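Long-range contacts in spore coat polysaccharide biosynthesis protein SpsE (Bacillus subtilis, PDB 1VLI), which probably acts as an N-acylneuraminate-9-phosphate synthase in the pathway that builds the spore coat polysaccharide: residues Y143-L148 and F313-I318; P201-L206 and T302-E307; V208-A213 and V238-K243. One frame throughout, in Å; residues are numbered along the deposited sequence.

Contact 1 (Y143-L148 and F313-I318); sequences YEINHL and FAYRGI
Tyr-143 and Tyr-315 meet rim to rim where the NeuB-type TIM barrel, in the loop after strand 138-140, receives the chain entering the C-terminal SAF (AFP-like) domain. The two side chains cross at about a right angle, with Tyr-143 CD1 3.7 Å from Tyr-315 CD1. Each ring also carries a methyl on a face: Ala-314 CB lies over Tyr-143, offset toward the rim, and Ile-145 CG2 sits 3.5 Å above the plane of the Tyr-315 ring. The hydroxyl of Tyr-315 is bonded to the carbonyl of Ala-166.

Beyond the rings, Arg-316 grips Glu-144 side-on, NE and NH2 converging on the single oxygen OE2 at 2.6 and 2.8 Å. The carboxylate and guanidinium planes stand 85° apart: NE uses the anti lone pair of OE2, whereas NH2 approaches from above the carboxylate. OE2 also forms a salt bridge with Arg-339, and Arg-316 NH1 bonds to Val-337 O. An alanine in place of Arg-316 would probably cost Glu-144 OE2 two of its donors, leave Val-337 O without the NH1 bond and open a gap beside the ring of His-147, whose CD2 touches Arg-316 CD. Chi1 of 72° sets Asn-146 CG between the backbone N and the carbonyl carbon, and the amide meets the Arg-316 backbone twice: OD1 accepts from Arg-316 N at 3.1 Å, and ND2 donates to Arg-316 O at 2.9 Å.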
loop_
_atom_site.group_PDB
_atom_site.type_symbol
_atom_site.label_atom_id
_atom_site.label_comp_id
_atom_site.label_asym_id
_atom_site.label_seq_id
_atom_site.Cartn_x
_atom_site.Cartn_y
_atom_site.Cartn_z
ATOM N N TYR A 143 0.917 3.523 -5.503
ATOM C CA TYR A 143 1.238 4.812 -6.154
ATOM C C TYR A 143 2.258 5.645 -5.383
ATOM O O TYR A 143 2.855 6.562 -5.943
ATOM C CB TYR A 143 -0.022 5.624 -6.479
ATOM C CG TYR A 143 -0.976 4.887 -7.384
ATOM C CD1 TYR A 143 -0.494 4.119 -8.460
ATOM C CD2 TYR A 143 -2.357 4.934 -7.170
ATOM C CE1 TYR A 143 -1.358 3.416 -9.308
ATOM C CE2 TYR A 143 -3.242 4.233 -8.019
ATOM C CZ TYR A 143 -2.728 3.482 -9.089
ATOM O OH TYR A 143 -3.568 2.793 -9.933
ATOM N N GLU A 144 2.479 5.289 -4.121
ATOM C CA GLU A 144 3.574 5.836 -3.334
ATOM C C GLU A 144 4.845 4.992 -3.376
ATOM O O GLU A 144 5.748 5.196 -2.558
ATOM C CB GLU A 144 3.146 6.013 -1.872
ATOM C CG GLU A 144 2.286 7.243 -1.610
ATOM C CD GLU A 144 0.923 7.171 -2.265
ATOM O OE1 GLU A 144 0.233 6.161 -2.048
ATOM O OE2 GLU A 144 0.532 8.128 -2.975
ATOM N N ILE A 145 4.942 4.037 -4.299
ATOM C CA ILE A 145 6.168 3.242 -4.382
ATOM C C ILE A 145 7.417 4.100 -4.628
ATOM O O ILE A 145 8.531 3.693 -4.298
ATOM C CB ILE A 145 6.065 2.127 -5.433
ATOM C CG1 ILE A 145 7.165 1.110 -5.206
ATOM C CG2 ILE A 145 6.092 2.682 -6.918
ATOM C CD1 ILE A 145 6.919 -0.192 -5.987
ATOM N N ASN A 146 7.230 5.296 -5.172
ATOM C CA ASN A 146 8.357 6.161 -5.526
ATOM C C ASN A 146 8.379 7.413 -4.674
ATOM O O ASN A 146 9.092 8.359 -4.989
ATOM C CB ASN A 146 8.336 6.512 -7.036
ATOM C CG ASN A 146 7.220 7.486 -7.394
ATOM O OD1 ASN A 146 6.228 7.601 -6.657
ATOM N ND2 ASN A 146 7.368 8.198 -8.530
ATOM N N HIS A 147 7.617 7.418 -3.581
ATOM C CA HIS A 147 7.646 8.538 -2.669
ATOM C C HIS A 147 8.795 8.290 -1.727
ATOM O O HIS A 147 8.613 7.926 -0.536
ATOM C CB HIS A 147 6.340 8.646 -1.889
ATOM C CG HIS A 147 6.175 9.941 -1.170
ATOM N ND1 HIS A 147 7.241 10.744 -0.815
ATOM C CD2 HIS A 147 5.061 10.582 -0.746
ATOM C CE1 HIS A 147 6.790 11.823 -0.201
ATOM N NE2 HIS A 147 5.471 11.745 -0.136
ATOM N N LEU A 148 9.985 8.514 -2.261
ATOM C CA LEU A 148 11.221 8.170 -1.582
ATOM C C LEU A 148 11.425 8.943 -0.275
ATOM O O LEU A 148 11.841 8.343 0.714
ATOM C CB LEU A 148 12.427 8.287 -2.530
ATOM C CG LEU A 148 12.408 7.474 -3.850
ATOM C CD1 LEU A 148 13.814 7.461 -4.385
ATOM C CD2 LEU A 148 11.886 6.001 -3.728
ATOM N N PHE A 313 1.710 8.051 -15.305
ATOM C CA PHE A 313 0.614 8.992 -15.024
ATOM C C PHE A 313 -0.012 8.910 -13.613
ATOM O O PHE A 313 -0.839 9.765 -13.275
ATOM C CB PHE A 313 -0.486 8.930 -16.122
ATOM C CG PHE A 313 -1.527 7.817 -15.931
ATOM C CD1 PHE A 313 -2.653 8.009 -15.110
ATOM C CD2 PHE A 313 -1.402 6.594 -16.608
ATOM C CE1 PHE A 313 -3.620 6.984 -14.933
ATOM C CE2 PHE A 313 -2.368 5.565 -16.443
ATOM C CZ PHE A 313 -3.477 5.765 -15.604
ATOM N N ALA A 314 0.365 7.908 -12.802
ATOM C CA ALA A 314 -0.268 7.723 -11.479
ATOM C C ALA A 314 0.639 7.689 -10.231
ATOM O O ALA A 314 0.157 8.013 -9.127
ATOM C CB ALA A 314 -1.226 6.518 -11.485
ATOM N N TYR A 315 1.918 7.310 -10.389
ATOM C CA TYR A 315 2.904 7.461 -9.309
ATOM C C TYR A 315 3.117 8.927 -8.971
ATOM O O TYR A 315 2.666 9.802 -9.708
ATOM C CB TYR A 315 4.239 6.872 -9.692
ATOM C CG TYR A 315 4.229 5.389 -9.785
ATOM C CD1 TYR A 315 3.082 4.657 -9.442
ATOM C CD2 TYR A 315 5.368 4.692 -10.195
ATOM C CE1 TYR A 315 3.060 3.256 -9.534
ATOM C CE2 TYR A 315 5.352 3.266 -10.284
ATOM C CZ TYR A 315 4.196 2.580 -9.959
ATOM O OH TYR A 315 4.157 1.219 -10.019
ATOM N N ARG A 316 3.821 9.203 -7.874
ATOM C CA ARG A 316 4.037 10.592 -7.463
ATOM C C ARG A 316 5.106 11.298 -8.302
ATOM O O ARG A 316 5.929 10.646 -8.969
ATOM C CB ARG A 316 4.386 10.672 -5.976
ATOM C CG ARG A 316 3.347 10.029 -5.043
ATOM C CD ARG A 316 3.094 10.836 -3.771
ATOM N NE ARG A 316 1.910 10.363 -3.071
ATOM C CZ ARG A 316 1.311 11.005 -2.060
ATOM N NH1 ARG A 316 1.749 12.172 -1.606
ATOM N NH2 ARG A 316 0.230 10.496 -1.524
ATOM N N GLY A 317 5.073 12.628 -8.281
ATOM C CA GLY A 317 6.128 13.449 -8.822
ATOM C C GLY A 317 6.222 14.742 -8.043
ATOM O O GLY A 317 5.486 14.953 -7.060
ATOM N N ILE A 318 7.111 15.630 -8.487
ATOM C CA ILE A 318 7.320 16.867 -7.782
ATOM C C ILE A 318 6.503 17.990 -8.410
ATOM O O ILE A 318 6.635 18.268 -9.614
ATOM C CB ILE A 318 8.812 17.210 -7.764
ATOM C CG1 ILE A 318 9.597 16.100 -7.073
ATOM C CG2 ILE A 318 9.010 18.513 -7.050
ATOM C CD1 ILE A 318 11.065 16.322 -7.072
#

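Contact 2 (P201-L206 and T302-E307); sequences PEYSNL and TTTAIE
Glu-307 OE1 is gripped twice by Thr-304, the residue that also faces Tyr-203 and Asn-205 across the contact. The hydroxyl OG1 of Thr-304 donates to Glu-307 OE1 at 2.6 Å from above the carboxylate plane, while the backbone N of Thr-304 reaches the anti lone pair of the same oxygen at 3.0 Å. The two bonds tie Thr-304 to Glu-307 and hold the threonine in its rotamer; Thr-304 CG2 then lies 3.7 Å from Asn-205 ND2. These two side chains slide past each other in opposite directions, and the amide oxygen of Asn-205 is taken up by the backbone N of Ser-298.

The 201-206 segment belongs to the loop after strand 188-193, at the C-terminal ends of the strands of the TIM barrel, and 302-307 is part of the connection leading from the barrel toward the SAF domain. Across the contact, Tyr-203 presents one ring face to Ile-306. CG1 of Ile-306 stands over the centre of that ring, 3.8 Å from its centroid and only 8° off the normal, a CH-pi contact. Chi1 of 58° sets this CG1 between the backbone N and the carbonyl carbon; beside it, Ile-306 CD1 lies 3.6 Å from Tyr-203 CD2, and Ile-306 CG2 the same distance, 3.6 Å, from Tyr-203 CZ. Ala-305 CB touches Tyr-203 CE1 more loosely, at 4.1 Å. Within 201-206, Ser-204 N and OG both bond to Pro-201 O, approaching from the same face of its carbonyl plane.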
loop_
_atom_site.group_PDB
_atom_site.type_symbol
_atom_site.label_atom_id
_atom_site.label_comp_id
_atom_site.label_asym_id
_atom_site.label_seq_id
_atom_site.Cartn_x
_atom_site.Cartn_y
_atom_site.Cartn_z
ATOM N N PRO A 201 -9.001 -13.056 -13.371
ATOM C CA PRO A 201 -7.939 -14.053 -13.157
ATOM C C PRO A 201 -6.720 -13.997 -14.124
ATOM O O PRO A 201 -5.589 -14.208 -13.673
ATOM C CB PRO A 201 -8.677 -15.392 -13.335
ATOM C CG PRO A 201 -10.068 -15.108 -12.966
ATOM C CD PRO A 201 -10.340 -13.665 -13.311
ATOM N N GLU A 202 -6.965 -13.747 -15.421
ATOM C CA GLU A 202 -5.921 -13.710 -16.472
ATOM C C GLU A 202 -4.850 -12.671 -16.167
ATOM O O GLU A 202 -3.726 -12.757 -16.687
ATOM C CB GLU A 202 -6.505 -13.367 -17.850
ATOM C CG GLU A 202 -7.842 -14.010 -18.186
ATOM C CD GLU A 202 -9.033 -13.237 -17.635
ATOM O OE1 GLU A 202 -9.166 -12.037 -17.954
ATOM O OE2 GLU A 202 -9.845 -13.838 -16.895
ATOM N N TYR A 203 -5.213 -11.688 -15.338
ATOM C CA TYR A 203 -4.329 -10.577 -15.022
ATOM C C TYR A 203 -3.524 -10.735 -13.732
ATOM O O TYR A 203 -2.790 -9.821 -13.341
ATOM C CB TYR A 203 -5.095 -9.250 -15.029
ATOM C CG TYR A 203 -5.626 -8.888 -16.395
ATOM C CD1 TYR A 203 -4.765 -8.439 -17.413
ATOM C CD2 TYR A 203 -6.987 -9.020 -16.689
ATOM C CE1 TYR A 203 -5.258 -8.116 -18.681
ATOM C CE2 TYR A 203 -7.489 -8.695 -17.949
ATOM C CZ TYR A 203 -6.623 -8.246 -18.935
ATOM O OH TYR A 203 -7.130 -7.930 -20.171
ATOM N N SER A 204 -3.632 -11.895 -13.097
ATOM C CA SER A 204 -2.932 -12.168 -11.836
ATOM C C SER A 204 -1.408 -12.093 -11.949
ATOM O O SER A 204 -0.747 -11.611 -11.023
ATOM C CB SER A 204 -3.318 -13.543 -11.313
ATOM O OG SER A 204 -4.723 -13.641 -11.216
ATOM N N ASN A 205 -0.871 -12.592 -13.066
ATOM C CA ASN A 205 0.558 -12.797 -13.253
ATOM C C ASN A 205 1.275 -13.301 -12.005
ATOM O O ASN A 205 2.241 -12.695 -11.560
ATOM C CB ASN A 205 1.224 -11.523 -13.778
ATOM C CG ASN A 205 0.787 -11.182 -15.197
ATOM O OD1 ASN A 205 1.084 -11.914 -16.185
ATOM N ND2 ASN A 205 0.085 -10.063 -15.319
ATOM N N LEU A 206 0.824 -14.425 -11.464
ATOM C CA LEU A 206 1.419 -14.988 -10.240
ATOM C C LEU A 206 2.882 -15.460 -10.347
ATOM O O LEU A 206 3.566 -15.597 -9.323
ATOM C CB LEU A 206 0.536 -16.109 -9.682
ATOM C CG LEU A 206 -0.903 -15.797 -9.275
ATOM C CD1 LEU A 206 -1.460 -16.909 -8.395
ATOM C CD2 LEU A 206 -0.969 -14.475 -8.527
ATOM N N THR A 302 5.749 -5.841 -14.504
ATOM C CA THR A 302 5.347 -4.698 -15.328
ATOM C C THR A 302 3.858 -4.324 -15.130
ATOM O O THR A 302 3.118 -5.064 -14.512
ATOM C CB THR A 302 5.688 -4.971 -16.830
ATOM O OG1 THR A 302 5.460 -3.783 -17.586
ATOM C CG2 THR A 302 4.755 -6.016 -17.463
ATOM N N THR A 303 3.429 -3.175 -15.653
ATOM C CA THR A 303 2.005 -2.805 -15.659
ATOM C C THR A 303 1.174 -3.674 -16.643
ATOM O O THR A 303 1.686 -4.109 -17.692
ATOM C CB THR A 303 1.872 -1.289 -15.952
ATOM O OG1 THR A 303 0.540 -0.845 -15.654
ATOM C CG2 THR A 303 2.073 -0.989 -17.440
ATOM N N THR A 304 -0.091 -3.944 -16.306
ATOM C CA THR A 304 -0.940 -4.805 -17.157
ATOM C C THR A 304 -1.661 -4.032 -18.283
ATOM O O THR A 304 -1.649 -2.791 -18.308
ATOM C CB THR A 304 -1.956 -5.665 -16.324
ATOM O OG1 THR A 304 -2.750 -4.815 -15.484
ATOM C CG2 THR A 304 -1.239 -6.616 -15.344
ATOM N N ALA A 305 -2.259 -4.780 -19.218
ATOM C CA ALA A 305 -3.118 -4.208 -20.264
ATOM C C ALA A 305 -4.295 -3.385 -19.697
ATOM O O ALA A 305 -4.671 -2.378 -20.299
ATOM C CB ALA A 305 -3.613 -5.298 -21.225
ATOM N N ILE A 306 -4.845 -3.805 -18.541
ATOM C CA ILE A 306 -5.964 -3.105 -17.839
ATOM C C ILE A 306 -5.548 -2.029 -16.802
ATOM O O ILE A 306 -6.404 -1.323 -16.250
ATOM C CB ILE A 306 -6.980 -4.115 -17.187
ATOM C CG1 ILE A 306 -6.270 -5.043 -16.193
ATOM C CG2 ILE A 306 -7.775 -4.874 -18.263
ATOM C CD1 ILE A 306 -7.183 -5.712 -15.193
ATOM N N GLU A 307 -4.245 -1.921 -16.535
ATOM C CA GLU A 307 -3.691 -0.805 -15.751
ATOM C C GLU A 307 -3.117 0.287 -16.692
ATOM O O GLU A 307 -3.526 1.446 -16.621
ATOM C CB GLU A 307 -2.647 -1.301 -14.726
ATOM C CG GLU A 307 -3.209 -2.131 -13.563
ATOM C CD GLU A 307 -2.168 -3.041 -12.900
ATOM O OE1 GLU A 307 -1.396 -3.733 -13.603
ATOM O OE2 GLU A 307 -2.122 -3.083 -11.659
#

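Contact 3 (V208-A213 and V238-K243); sequences VIPMLA and VRLGAK
No flat side-chain group takes part where Pro-210 meets Leu-240; the nearest equivalent is the puckered pyrrolidine ring, which touches through CG and CD. Pro-210 CG lies 4.1 Å from Leu-240 CD2, and Pro-210 CD packs against Leu-240 O at 3.7 Å. The same carbonyl oxygen meets a second carbon, since Ile-209 CG2 also lies 3.7 Å from Leu-240 O.

Ile-209 points at the other segment and reaches it with both branches. CG2, anti to the backbone N, lies against the peptide that joins Gly-241 to Ala-242, while the longer branch ends with CD1 4.1 Å from Ala-242 CB. No hydrogen bond crosses the contact, which rests on van der Waals touches of side-chain carbons with one another and with backbone; the side chain of Ile-209 also touches Phe-223 of strand 220-225.

The backbone met by the isoleucine is a helix end. Gly-241, at phi 106°, is the C-prime residue of a Schellman motif, with Gly-241 N bonded to Val-238 O and Ala-242 N to Ala-237 O; a CB at this conformation would jam against the preceding carbonyl oxygen. Helix 208-215 therefore packs its first turn against the C-terminal cap of helix 232-239, two successive outer helices of the TIM barrel that flank strand 220-225 in sequence.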
loop_
_atom_site.group_PDB
_atom_site.type_symbol
_atom_site.label_atom_id
_atom_site.label_comp_id
_atom_site.label_asym_id
_atom_site.label_seq_id
_atom_site.Cartn_x
_atom_site.Cartn_y
_atom_site.Cartn_z
ATOM N N VAL A 208 5.132 -13.761 -10.984
ATOM C CA VAL A 208 5.861 -12.650 -10.442
ATOM C C VAL A 208 6.322 -12.889 -9.011
ATOM O O VAL A 208 7.377 -12.383 -8.594
ATOM C CB VAL A 208 5.005 -11.377 -10.503
ATOM C CG1 VAL A 208 5.548 -10.274 -9.572
ATOM C CG2 VAL A 208 4.900 -10.882 -11.923
ATOM N N ILE A 209 5.534 -13.654 -8.250
ATOM C CA ILE A 209 5.854 -13.910 -6.851
ATOM C C ILE A 209 7.219 -14.612 -6.640
ATOM O O ILE A 209 8.066 -14.023 -5.969
ATOM C CB ILE A 209 4.680 -14.639 -6.138
ATOM C CG1 ILE A 209 3.488 -13.679 -6.003
ATOM C CG2 ILE A 209 5.138 -15.192 -4.773
ATOM C CD1 ILE A 209 2.201 -14.348 -5.452
ATOM N N PRO A 210 7.444 -15.828 -7.178
ATOM C CA PRO A 210 8.804 -16.416 -7.175
ATOM C C PRO A 210 9.918 -15.579 -7.781
ATOM O O PRO A 210 11.023 -15.588 -7.247
ATOM C CB PRO A 210 8.655 -17.781 -7.901
ATOM C CG PRO A 210 7.323 -17.778 -8.508
ATOM C CD PRO A 210 6.448 -16.784 -7.710
HETATM N N MSE A 211 9.646 -14.835 -8.849
HETATM C CA MSE A 211 10.647 -13.960 -9.429
HETATM C C MSE A 211 11.096 -12.926 -8.387
HETATM O O MSE A 211 12.298 -12.780 -8.124
HETATM C CB MSE A 211 10.063 -13.244 -10.641
HETATM C CG MSE A 211 11.051 -12.430 -11.424
HETATM SE SE MSE A 211 11.315 -10.659 -10.737
HETATM C CE MSE A 211 9.542 -9.803 -11.249
ATOM N N LEU A 212 10.144 -12.201 -7.786
ATOM C CA LEU A 212 10.515 -11.241 -6.726
ATOM C C LEU A 212 11.246 -11.884 -5.556
ATOM O O LEU A 212 12.161 -11.311 -5.009
ATOM C CB LEU A 212 9.320 -10.445 -6.200
ATOM C CG LEU A 212 8.665 -9.515 -7.210
ATOM C CD1 LEU A 212 7.456 -8.890 -6.570
ATOM C CD2 LEU A 212 9.652 -8.435 -7.812
ATOM N N ALA A 213 10.872 -13.084 -5.199
ATOM C CA ALA A 213 11.460 -13.726 -4.024
ATOM C C ALA A 213 12.935 -14.057 -4.252
ATOM O O ALA A 213 13.780 -13.891 -3.364
ATOM C CB ALA A 213 10.677 -14.996 -3.663
ATOM N N VAL A 238 -0.188 -18.796 -2.523
ATOM C CA VAL A 238 0.421 -19.427 -1.361
ATOM C C VAL A 238 1.284 -20.595 -1.808
ATOM O O VAL A 238 2.421 -20.752 -1.351
ATOM C CB VAL A 238 -0.662 -19.896 -0.342
ATOM C CG1 VAL A 238 -0.119 -20.940 0.660
ATOM C CG2 VAL A 238 -1.231 -18.705 0.385
ATOM N N ARG A 239 0.778 -21.403 -2.730
ATOM C CA ARG A 239 1.584 -22.536 -3.170
ATOM C C ARG A 239 2.690 -22.167 -4.173
ATOM O O ARG A 239 3.468 -23.018 -4.550
ATOM C CB ARG A 239 0.749 -23.788 -3.494
ATOM C CG ARG A 239 0.277 -24.013 -4.904
ATOM C CD ARG A 239 -0.752 -25.177 -5.002
ATOM N NE ARG A 239 -2.101 -24.624 -4.993
ATOM C CZ ARG A 239 -2.810 -24.302 -6.084
ATOM N NH1 ARG A 239 -2.325 -24.537 -7.327
ATOM N NH2 ARG A 239 -4.023 -23.745 -5.921
ATOM N N LEU A 240 2.768 -20.886 -4.536
ATOM C CA LEU A 240 3.908 -20.308 -5.235
ATOM C C LEU A 240 4.823 -19.547 -4.285
ATOM O O LEU A 240 5.719 -18.888 -4.746
ATOM C CB LEU A 240 3.460 -19.341 -6.340
ATOM C CG LEU A 240 3.095 -20.065 -7.634
ATOM C CD1 LEU A 240 2.379 -19.174 -8.608
ATOM C CD2 LEU A 240 4.321 -20.631 -8.265
ATOM N N GLY A 241 4.571 -19.615 -2.975
ATOM C CA GLY A 241 5.495 -19.101 -1.979
ATOM C C GLY A 241 5.112 -17.798 -1.283
ATOM O O GLY A 241 5.891 -17.291 -0.470
ATOM N N ALA A 242 3.959 -17.209 -1.614
ATOM C CA ALA A 242 3.531 -15.921 -0.988
ATOM C C ALA A 242 3.445 -16.093 0.535
ATOM O O ALA A 242 3.000 -17.119 0.994
ATOM C CB ALA A 242 2.157 -15.488 -1.533
ATOM N N LYS A 243 3.877 -15.114 1.315
ATOM C CA LYS A 243 3.827 -15.263 2.791
ATOM C C LYS A 243 2.855 -14.294 3.511
ATOM O O LYS A 243 2.711 -14.337 4.747
ATOM C CB LYS A 243 5.240 -15.166 3.384
ATOM C CG LYS A 243 6.261 -16.129 2.773
ATOM C CD LYS A 243 5.870 -17.586 3.015
ATOM C CE LYS A 243 5.868 -17.959 4.495
ATOM N NZ LYS A 243 5.739 -19.447 4.691
#

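In the fold
Contacts 2 and 3 adjoin directly: their centres are 16 Å apart, and Leu-206 CB touches Leu-240 CD1 at 3.7 Å. Contact 1 borders contact 2 through Phe-313 CE2 and Glu-307 O, 4.3 Å apart, although their centres are 20 Å from each other. Contacts 1 and 3 do not meet, their nearest atoms being about 9 Å apart. The zinc ion, bound by His-226 and His-248, lies about 10 Å from the side chain of Tyr-143 in contact 1 and about 13 Å from that of Ile-306 in contact 2. Contact 1 joins the barrel to the start of the SAF domain and contact 2 to the connection before it, whereas contact 3 lies among the barrel helices.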